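Local coordinates for tyrosinase (Aspergillus oryzae, PDB 6JU8), which probably catalyses the copper-dependent oxidation of L-tyrosine and L-dopa by molecular oxygen to L-dopaquinone, a step of melanin biosynthesis, at residues Leu265-Trp270 / Val280-Met286; Gly72-Thr76 / Pro212-Gln218. The protein carries 1 engineered substitution. All blocks are in the same frame, centred on the assembly; numbering follows the deposited sequence.

Overall arrangement
Both contacts lie within the common central domain of tyrosinase, and they follow one another along the chain: interaction 2 (72-76 with 212-218) closes before interaction 1 (265-270 with 280-286) opens. Their centres are 32 Å apart and their nearest atoms about 19 Å, so they do not touch. Each relates to a different half of the dinuclear copper centre. In interaction 2 the side chain of Trp75 is about 8 Å from that of His71, which binds one copper with His98 and His107. In interaction 1 Leu283 and Leu265 are each about 9 Å, side chain to side chain, from His332 and His336 respectively, ligands of the other copper together with His376.

Interaction 1. Residues Leu265-Trp270 / Val280-Met286; sequences LNEHPW and VPTLQDM
The indole of Trp270 is gripped by segment 280-286 both at its edge and over one face. At the edge, NE1 donates to Pro281 O over 2.8 Å; the acceptor lies only 8° out of the ring plane, and the N-H...O angle of 150° shows a moderately bent bond. Over the face, Met286 CE sits 3.6 Å from the centroid of the six-membered ring, a CH-pi contact, while SD stands farther above the same ring in a Met-aromatic contact. Bends at chi2 and chi3 fold the methionine chain back so that its methyl group reaches the indole. His268 CB lies over the opposite face, toward the rim, so the indole has a neighbour on each face. Trp338 of helix 328-340 adds an edge-to-face ring contact. Also in the buried part, Leu265 CD2 and Leu283 CD2 touch at 4.1 Å.

The side formed by His268, Thr282 and Val280 is more exposed and is held by CH-pi and van der Waals contacts. There Thr282 CA lies 3.8 Å from the centroid of the His268 imidazole, over its face, and Val280 CG1 meets the rim of that ring at CE1 (4.0 Å). Between the two helix ends the backbones are bridged by water 1, which donates to Leu265 O and accepts from Leu283 N.

Thr282 is the N-cap of helix 283-292: its OG1 accepts from Asp285 N at 3.0 Å. His268, the first residue beyond helix 258-267, has left helical geometry with positive phi. These successive helices of the tyrosinase domain are joined by a long loop, whose ends pack on each other beside helix 328-340, which carries copper ligands His332 and His336.

Interaction 2. Residues Gly72-Thr76 / Pro212-Gln218; sequences GAPWT and PYAITSQ
Pro74 presses its ring against the backbone of 212-218, with CB 3.5 Å from Tyr213 O and 3.6 Å from Ala214 O. Its CD meets Ile215 CD1 at 3.8 Å, while CG lies at the edge of the Tyr213 ring. On one flank, Thr76 CG2 packs on Pro212, 3.4 Å from its O and 3.8 Å from its CG. On the other, Trp75 turns the edge of its six-membered ring to the Gln218 amide: OE1 comes 3.4 Å from CZ2, near the indole plane, and the two planes are 69° apart. Ala73 CB rests beside the same amide at NE2.

Water 2 joins the backbones, donating to both Pro74 O and Pro212 O. These are two irregular segments of the central tyrosinase domain: 72-76 directly follows copper ligand His71, and 212-218 leads into strand 218-222. Each contains a cis-proline, Pro74 and Pro212.

The next shell holds the amide. With chi1 at -55° and chi2 at -65°, the Gln218 chain folds back, and NE2 donates to Thr216 O at 3.0 Å from above the carbonyl plane. Thr216 OG1 in turn donates to Ser217 O. Ala73 CA lies over one face of the Trp75 indole. Farther out, Phe65 of helix 64-69 packs against Pro74, Tyr213 and Ile215, and Tyr368 OH hydrogen-bonds to Ala73 O.

Interaction 1. Residues Leu265-Trp270 / Val280-Met286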
ATOM      1  N   LEU A 265      -7.196   0.489 -14.651  1.00  9.41           N
ATOM      2  CA  LEU A 265      -8.562   0.171 -15.055  1.00  9.61           C
ATOM      3  C   LEU A 265      -9.133   1.282 -15.921  1.00  9.53           C
ATOM      4  O   LEU A 265      -9.810   0.978 -16.911  1.00 11.02           O
ATOM      5  CB  LEU A 265      -9.451  -0.081 -13.842  1.00 10.14           C
ATOM      6  CG  LEU A 265      -9.146  -1.292 -12.976  1.00 11.26           C
ATOM      7  CD1 LEU A 265      -9.969  -1.167 -11.693  1.00 14.13           C
ATOM      8  CD2 LEU A 265      -9.480  -2.587 -13.688  1.00 12.87           C
ATOM      9  N   ASN A 266      -8.866   2.538 -15.550  1.00 10.06           N
ATOM     10  CA  ASN A 266      -9.449   3.658 -16.271  1.00 10.44           C
ATOM     11  C   ASN A 266      -8.640   4.103 -17.468  1.00 11.15           C
ATOM     12  O   ASN A 266      -9.218   4.694 -18.401  1.00 13.36           O
ATOM     13  CB  ASN A 266      -9.702   4.804 -15.272  1.00 11.05           C
ATOM     14  CG  ASN A 266     -10.805   4.398 -14.312  1.00 10.39           C
ATOM     15  OD1 ASN A 266     -11.984   4.315 -14.681  1.00 11.35           O
ATOM     16  ND2 ASN A 266     -10.418   4.101 -13.071  1.00 11.99           N
ATOM     17  N   GLU A 267      -7.356   3.772 -17.529  1.00  9.93           N
ATOM     18  CA  GLU A 267      -6.536   4.001 -18.722  1.00 11.67           C
ATOM     19  C   GLU A 267      -6.652   2.861 -19.737  1.00 10.61           C
ATOM     20  O   GLU A 267      -6.336   3.086 -20.907  1.00 13.00           O
ATOM     21  CB  GLU A 267      -5.061   4.187 -18.347  1.00 12.32           C
ATOM     22  CG  GLU A 267      -4.797   5.518 -17.645  1.00 14.77           C
ATOM     23  CD  GLU A 267      -3.376   6.009 -17.780  1.00 17.68           C
ATOM     24  OE1 GLU A 267      -3.125   7.155 -17.363  1.00 20.95           O
ATOM     25  OE2 GLU A 267      -2.505   5.278 -18.292  1.00 22.07           O
ATOM     26  N   HIS A 268      -7.106   1.701 -19.298  1.00 10.39           N
ATOM     27  CA  HIS A 268      -7.361   0.517 -20.101  1.00 10.40           C
ATOM     28  C   HIS A 268      -6.307   0.216 -21.151  1.00 10.62           C
ATOM     29  O   HIS A 268      -6.640   0.128 -22.338  1.00 12.45           O
ATOM     30  CB  HIS A 268      -8.763   0.619 -20.724  1.00 12.82           C
ATOM     31  CG  HIS A 268      -9.035   1.851 -21.521  1.00 11.98           C
ATOM     32  ND1 HIS A 268      -8.615   2.041 -22.814  1.00 15.58           N
ATOM     33  CD2 HIS A 268      -9.718   2.971 -21.179  1.00 11.75           C
ATOM     34  CE1 HIS A 268      -8.998   3.234 -23.253  1.00 15.94           C
ATOM     35  NE2 HIS A 268      -9.688   3.801 -22.288  1.00 14.60           N
ATOM     36  N   PRO A 269      -5.052  -0.001 -20.761  1.00 11.08           N
ATOM     37  CA  PRO A 269      -4.021  -0.329 -21.759  1.00 11.78           C
ATOM     38  C   PRO A 269      -4.131  -1.766 -22.227  1.00 11.08           C
ATOM     39  O   PRO A 269      -3.486  -2.670 -21.694  1.00 12.72           O
ATOM     40  CB  PRO A 269      -2.736  -0.057 -20.972  1.00 13.93           C
ATOM     41  CG  PRO A 269      -3.088  -0.316 -19.543  1.00 12.85           C
ATOM     42  CD  PRO A 269      -4.524   0.091 -19.391  1.00 12.14           C
ATOM     43  N   TRP A 270      -4.990  -1.955 -23.244  1.00 11.92           N
ATOM     44  CA  TRP A 270      -5.218  -3.292 -23.786  1.00 12.16           C
ATOM     45  C   TRP A 270      -3.916  -3.873 -24.325  1.00 12.02           C
ATOM     46  O   TRP A 270      -3.183  -3.136 -25.010  1.00 15.29           O
ATOM     47  CB  TRP A 270      -6.217  -3.250 -24.958  1.00 11.75           C
ATOM     48  CG  TRP A 270      -7.507  -2.582 -24.552  1.00 10.93           C
ATOM     49  CD1 TRP A 270      -7.925  -1.310 -24.827  1.00 11.01           C
ATOM     50  CD2 TRP A 270      -8.567  -3.172 -23.792  1.00 10.18           C
ATOM     51  NE1 TRP A 270      -9.166  -1.073 -24.280  1.00 11.00           N
ATOM     52  CE2 TRP A 270      -9.579  -2.205 -23.639  1.00 10.22           C
ATOM     53  CE3 TRP A 270      -8.730  -4.446 -23.238  1.00 10.45           C
ATOM     54  CZ2 TRP A 270     -10.756  -2.476 -22.936  1.00 11.05           C
ATOM     55  CZ3 TRP A 270      -9.907  -4.690 -22.540  1.00 10.20           C
ATOM     56  CH2 TRP A 270     -10.902  -3.729 -22.387  1.00 10.68           C
ATOM     57  N   VAL A 280     -10.779   2.771 -29.593  1.00 18.10           N
ATOM     58  CA  VAL A 280     -10.188   1.999 -28.505  1.00 16.58           C
ATOM     59  C   VAL A 280     -11.116   2.135 -27.306  1.00 16.23           C
ATOM     60  O   VAL A 280     -11.150   3.208 -26.696  1.00 18.85           O
ATOM     61  CB  VAL A 280      -8.792   2.554 -28.160  1.00 18.86           C
ATOM     62  CG1 VAL A 280      -8.271   1.865 -26.913  1.00 20.12           C
ATOM     63  CG2 VAL A 280      -7.877   2.369 -29.368  1.00 21.25           C
ATOM     64  N   PRO A 281     -11.919   1.125 -27.039  1.00 14.41           N
ATOM     65  CA  PRO A 281     -12.960   1.233 -26.026  1.00 13.82           C
ATOM     66  C   PRO A 281     -12.399   1.293 -24.614  1.00 11.09           C
ATOM     67  O   PRO A 281     -11.347   0.749 -24.313  1.00 13.76           O
ATOM     68  CB  PRO A 281     -13.759  -0.065 -26.190  1.00 16.61           C
ATOM     69  CG  PRO A 281     -13.429  -0.517 -27.581  1.00 14.67           C
ATOM     70  CD  PRO A 281     -11.961  -0.195 -27.733  1.00 16.95           C
ATOM     71  N   THR A 282     -13.162   1.953 -23.749  1.00 11.38           N
ATOM     72  CA  THR A 282     -12.928   1.817 -22.316  1.00 10.79           C
ATOM     73  C   THR A 282     -13.274   0.403 -21.839  1.00  9.77           C
ATOM     74  O   THR A 282     -13.887  -0.382 -22.595  1.00 10.37           O
ATOM     75  CB  THR A 282     -13.794   2.816 -21.552  1.00 11.15           C
ATOM     76  OG1 THR A 282     -15.176   2.483 -21.772  1.00 12.05           O
ATOM     77  CG2 THR A 282     -13.572   4.255 -22.019  1.00 13.98           C
ATOM     78  N   LEU A 283     -12.891   0.063 -20.603  1.00  9.93           N
ATOM     79  CA  LEU A 283     -13.268  -1.247 -20.087  1.00  9.44           C
ATOM     80  C   LEU A 283     -14.790  -1.372 -20.014  1.00  9.84           C
ATOM     81  O   LEU A 283     -15.320  -2.451 -20.297  1.00 10.15           O
ATOM     82  CB  LEU A 283     -12.595  -1.521 -18.748  1.00  9.64           C
ATOM     83  CG  LEU A 283     -12.989  -2.814 -18.028  1.00  9.62           C
ATOM     84  CD1 LEU A 283     -12.761  -4.063 -18.879  1.00 11.83           C
ATOM     85  CD2 LEU A 283     -12.204  -2.907 -16.705  1.00 10.52           C
ATOM     86  N   GLN A 284     -15.503  -0.297 -19.624  1.00 10.11           N
ATOM     87  CA  GLN A 284     -16.965  -0.431 -19.573  1.00 10.45           C
ATOM     88  C   GLN A 284     -17.536  -0.668 -20.968  1.00 10.58           C
ATOM     89  O   GLN A 284     -18.440  -1.503 -21.165  1.00 10.70           O
ATOM     90  CB  GLN A 284     -17.594   0.809 -18.946  1.00 12.24           C
ATOM     91  CG  GLN A 284     -19.116   0.728 -18.857  1.00 11.60           C
ATOM     92  CD  GLN A 284     -19.679   1.923 -18.110  1.00 13.63           C
ATOM     93  OE1 GLN A 284     -20.090   2.876 -18.747  1.00 17.44           O
ATOM     94  NE2 GLN A 284     -19.667   1.885 -16.782  1.00 14.10           N
ATOM     95  N   ASP A 285     -17.054   0.109 -21.942  1.00 10.97           N
ATOM     96  CA  ASP A 285     -17.613  -0.079 -23.289  1.00 11.15           C
ATOM     97  C   ASP A 285     -17.265  -1.439 -23.865  1.00 10.74           C
ATOM     98  O   ASP A 285     -18.069  -2.058 -24.576  1.00 11.09           O
ATOM     99  CB  ASP A 285     -17.145   1.056 -24.208  1.00 14.73           C
ATOM    100  CG  ASP A 285     -17.878   0.955 -25.546  1.00 18.94           C
ATOM    101  OD1 ASP A 285     -19.117   0.854 -25.561  1.00 27.97           O
ATOM    102  OD2 ASP A 285     -17.199   1.006 -26.572  1.00 31.12           O
ATOM    103  N   MET A 286     -16.037  -1.903 -23.598  1.00 10.48           N
ATOM    104  CA  MET A 286     -15.673  -3.235 -24.125  1.00  9.55           C
ATOM    105  C   MET A 286     -16.593  -4.296 -23.558  1.00  9.41           C
ATOM    106  O   MET A 286     -17.004  -5.246 -24.246  1.00 10.90           O
ATOM    107  CB  MET A 286     -14.207  -3.556 -23.794  1.00  9.97           C
ATOM    108  CG  MET A 286     -13.668  -4.700 -24.621  1.00 11.38           C
ATOM    109  SD  MET A 286     -13.363  -4.244 -26.334  1.00 12.35           S
ATOM    110  CE  MET A 286     -11.701  -3.557 -26.158  1.00 13.81           C
TER
HETATM  111  O   HOH W   1     -11.646   1.885 -18.789  1.00 10.31           O

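Interaction 2. Residues Gly72-Thr76 / Pro212-Gln218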
ATOM      1  N   GLY A  72      -2.915 -22.985 -10.317  1.00 10.18           N
ATOM      2  CA  GLY A  72      -1.586 -22.832 -10.874  1.00 10.31           C
ATOM      3  C   GLY A  72      -0.508 -23.408  -9.987  1.00  8.86           C
ATOM      4  O   GLY A  72      -0.567 -24.564  -9.573  1.00 10.35           O
ATOM      5  N   ALA A  73       0.522 -22.602  -9.745  1.00  9.32           N
ATOM      6  CA  ALA A  73       1.640 -23.021  -8.907  1.00  9.67           C
ATOM      7  C   ALA A  73       1.136 -23.277  -7.496  1.00  9.35           C
ATOM      8  O   ALA A  73       0.214 -22.571  -7.046  1.00  9.92           O
ATOM      9  CB  ALA A  73       2.733 -21.954  -8.915  1.00  9.76           C
ATOM     10  N   PRO A  74       1.707 -24.201  -6.733  1.00  9.51           N
ATOM     11  CA  PRO A  74       2.930 -24.946  -7.046  1.00  9.82           C
ATOM     12  C   PRO A  74       2.764 -26.211  -7.877  1.00 10.87           C
ATOM     13  O   PRO A  74       3.700 -27.023  -7.974  1.00 13.31           O
ATOM     14  CB  PRO A  74       3.453 -25.326  -5.639  1.00 11.93           C
ATOM     15  CG  PRO A  74       2.190 -25.476  -4.828  1.00 12.05           C
ATOM     16  CD  PRO A  74       1.268 -24.394  -5.321  1.00  9.82           C
ATOM     17  N   TRP A  75       1.604 -26.405  -8.480  1.00 11.06           N
ATOM     18  CA  TRP A  75       1.365 -27.459  -9.450  1.00 11.78           C
ATOM     19  C   TRP A  75       1.331 -28.843  -8.810  1.00 12.69           C
ATOM     20  O   TRP A  75       1.920 -29.786  -9.343  1.00 16.86           O
ATOM     21  CB  TRP A  75       2.406 -27.384 -10.577  1.00 12.94           C
ATOM     22  CG  TRP A  75       2.523 -26.021 -11.198  1.00 11.97           C
ATOM     23  CD1 TRP A  75       1.544 -25.291 -11.825  1.00 12.81           C
ATOM     24  CD2 TRP A  75       3.716 -25.241 -11.272  1.00 11.85           C
ATOM     25  NE1 TRP A  75       2.055 -24.092 -12.272  1.00 12.62           N
ATOM     26  CE2 TRP A  75       3.394 -24.039 -11.941  1.00 11.97           C
ATOM     27  CE3 TRP A  75       5.024 -25.449 -10.825  1.00 12.55           C
ATOM     28  CZ2 TRP A  75       4.328 -23.026 -12.187  1.00 12.62           C
ATOM     29  CZ3 TRP A  75       5.946 -24.448 -11.062  1.00 14.19           C
ATOM     30  CH2 TRP A  75       5.605 -23.262 -11.736  1.00 13.43           C
ATOM     31  N   THR A  76       0.610 -28.974  -7.698  1.00 11.31           N
ATOM     32  CA  THR A  76       0.527 -30.232  -6.980  1.00 12.28           C
ATOM     33  C   THR A  76      -0.843 -30.890  -7.154  1.00 11.68           C
ATOM     34  O   THR A  76      -1.759 -30.325  -7.718  1.00 11.93           O
ATOM     35  CB  THR A  76       0.754 -30.060  -5.462  1.00 14.64           C
ATOM     36  OG1 THR A  76      -0.377 -29.379  -4.897  1.00 16.50           O
ATOM     37  CG2 THR A  76       1.983 -29.224  -5.147  1.00 19.02           C
ATOM     38  N   PRO A 212       5.822 -30.444  -1.412  1.00 17.23           N
ATOM     39  CA  PRO A 212       6.082 -29.913  -2.744  1.00 15.56           C
ATOM     40  C   PRO A 212       5.442 -28.554  -3.017  1.00 13.95           C
ATOM     41  O   PRO A 212       5.097 -28.250  -4.166  1.00 14.15           O
ATOM     42  CB  PRO A 212       5.371 -30.974  -3.621  1.00 19.28           C
ATOM     43  CG  PRO A 212       4.164 -31.336  -2.823  1.00 19.46           C
ATOM     44  CD  PRO A 212       4.554 -31.217  -1.365  1.00 20.71           C
ATOM     45  N   TYR A 213       5.261 -27.704  -2.007  1.00 11.64           N
ATOM     46  CA  TYR A 213       4.405 -26.533  -2.097  1.00 11.22           C
ATOM     47  C   TYR A 213       5.139 -25.229  -2.374  1.00 11.21           C
ATOM     48  O   TYR A 213       4.471 -24.198  -2.512  1.00 12.56           O
ATOM     49  CB  TYR A 213       3.606 -26.347  -0.800  1.00 13.12           C
ATOM     50  CG  TYR A 213       2.728 -27.546  -0.532  1.00 13.55           C
ATOM     51  CD1 TYR A 213       1.652 -27.809  -1.366  1.00 15.06           C
ATOM     52  CD2 TYR A 213       2.967 -28.432   0.508  1.00 16.40           C
ATOM     53  CE1 TYR A 213       0.828 -28.892  -1.186  1.00 18.62           C
ATOM     54  CE2 TYR A 213       2.148 -29.529   0.708  1.00 22.89           C
ATOM     55  CZ  TYR A 213       1.078 -29.754  -0.141  1.00 18.58           C
ATOM     56  OH  TYR A 213       0.242 -30.834   0.050  1.00 25.74           O
ATOM     57  N   ALA A 214       6.462 -25.225  -2.432  1.00 12.14           N
ATOM     58  CA  ALA A 214       7.189 -23.976  -2.645  1.00 11.75           C
ATOM     59  C   ALA A 214       6.808 -23.333  -3.980  1.00 12.36           C
ATOM     60  O   ALA A 214       6.695 -23.992  -5.023  1.00 15.08           O
ATOM     61  CB  ALA A 214       8.699 -24.218  -2.603  1.00 13.93           C
ATOM     62  N   ILE A 215       6.590 -22.015  -3.942  1.00 11.71           N
ATOM     63  CA  ILE A 215       6.279 -21.207  -5.107  1.00 12.02           C
ATOM     64  C   ILE A 215       7.594 -20.742  -5.721  1.00 12.50           C
ATOM     65  O   ILE A 215       8.371 -20.060  -5.059  1.00 14.87           O
ATOM     66  CB  ILE A 215       5.424 -19.982  -4.722  1.00 14.14           C
ATOM     67  CG1 ILE A 215       4.123 -20.354  -3.999  1.00 14.72           C
ATOM     68  CG2 ILE A 215       5.142 -19.091  -5.936  1.00 16.45           C
ATOM     69  CD1 ILE A 215       3.110 -21.077  -4.853  1.00 19.33           C
ATOM     70  N   THR A 216       7.868 -21.085  -6.968  1.00 12.37           N
ATOM     71  CA  THR A 216       9.062 -20.609  -7.656  1.00 12.48           C
ATOM     72  C   THR A 216       8.847 -19.225  -8.249  1.00 11.84           C
ATOM     73  O   THR A 216       7.737 -18.726  -8.329  1.00 11.53           O
ATOM     74  CB  THR A 216       9.471 -21.572  -8.784  1.00 13.25           C
ATOM     75  OG1 THR A 216       8.457 -21.601  -9.785  1.00 14.61           O
ATOM     76  CG2 THR A 216       9.614 -23.001  -8.244  1.00 17.45           C
ATOM     77  N   SER A 217       9.947 -18.615  -8.694  1.00 11.93           N
ATOM     78  CA  SER A 217       9.814 -17.507  -9.634  1.00 12.36           C
ATOM     79  C   SER A 217       9.051 -18.003 -10.870  1.00 10.79           C
ATOM     80  O   SER A 217       8.930 -19.205 -11.132  1.00 12.77           O
ATOM     81  CB  SER A 217      11.159 -16.938 -10.038  1.00 12.68           C
ATOM     82  OG  SER A 217      11.974 -17.865 -10.746  1.00 15.27           O
ATOM     83  N   GLN A 218       8.495 -17.047 -11.612  1.00 10.34           N
ATOM     84  CA  GLN A 218       7.645 -17.348 -12.749  1.00 10.77           C
ATOM     85  C   GLN A 218       8.070 -16.537 -13.964  1.00 11.42           C
ATOM     86  O   GLN A 218       8.079 -15.305 -13.973  1.00 13.82           O
ATOM     87  CB  GLN A 218       6.187 -17.045 -12.386  1.00 11.71           C
ATOM     88  CG  GLN A 218       5.719 -17.772 -11.137  1.00 11.47           C
ATOM     89  CD  GLN A 218       5.671 -19.276 -11.278  1.00 12.17           C
ATOM     90  OE1 GLN A 218       5.497 -19.835 -12.367  1.00 12.67           O
ATOM     91  NE2 GLN A 218       5.765 -19.975 -10.150  1.00 12.99           N
TER
HETATM   92  O   HOH W   2       4.948 -29.342  -6.943  1.00 28.93           O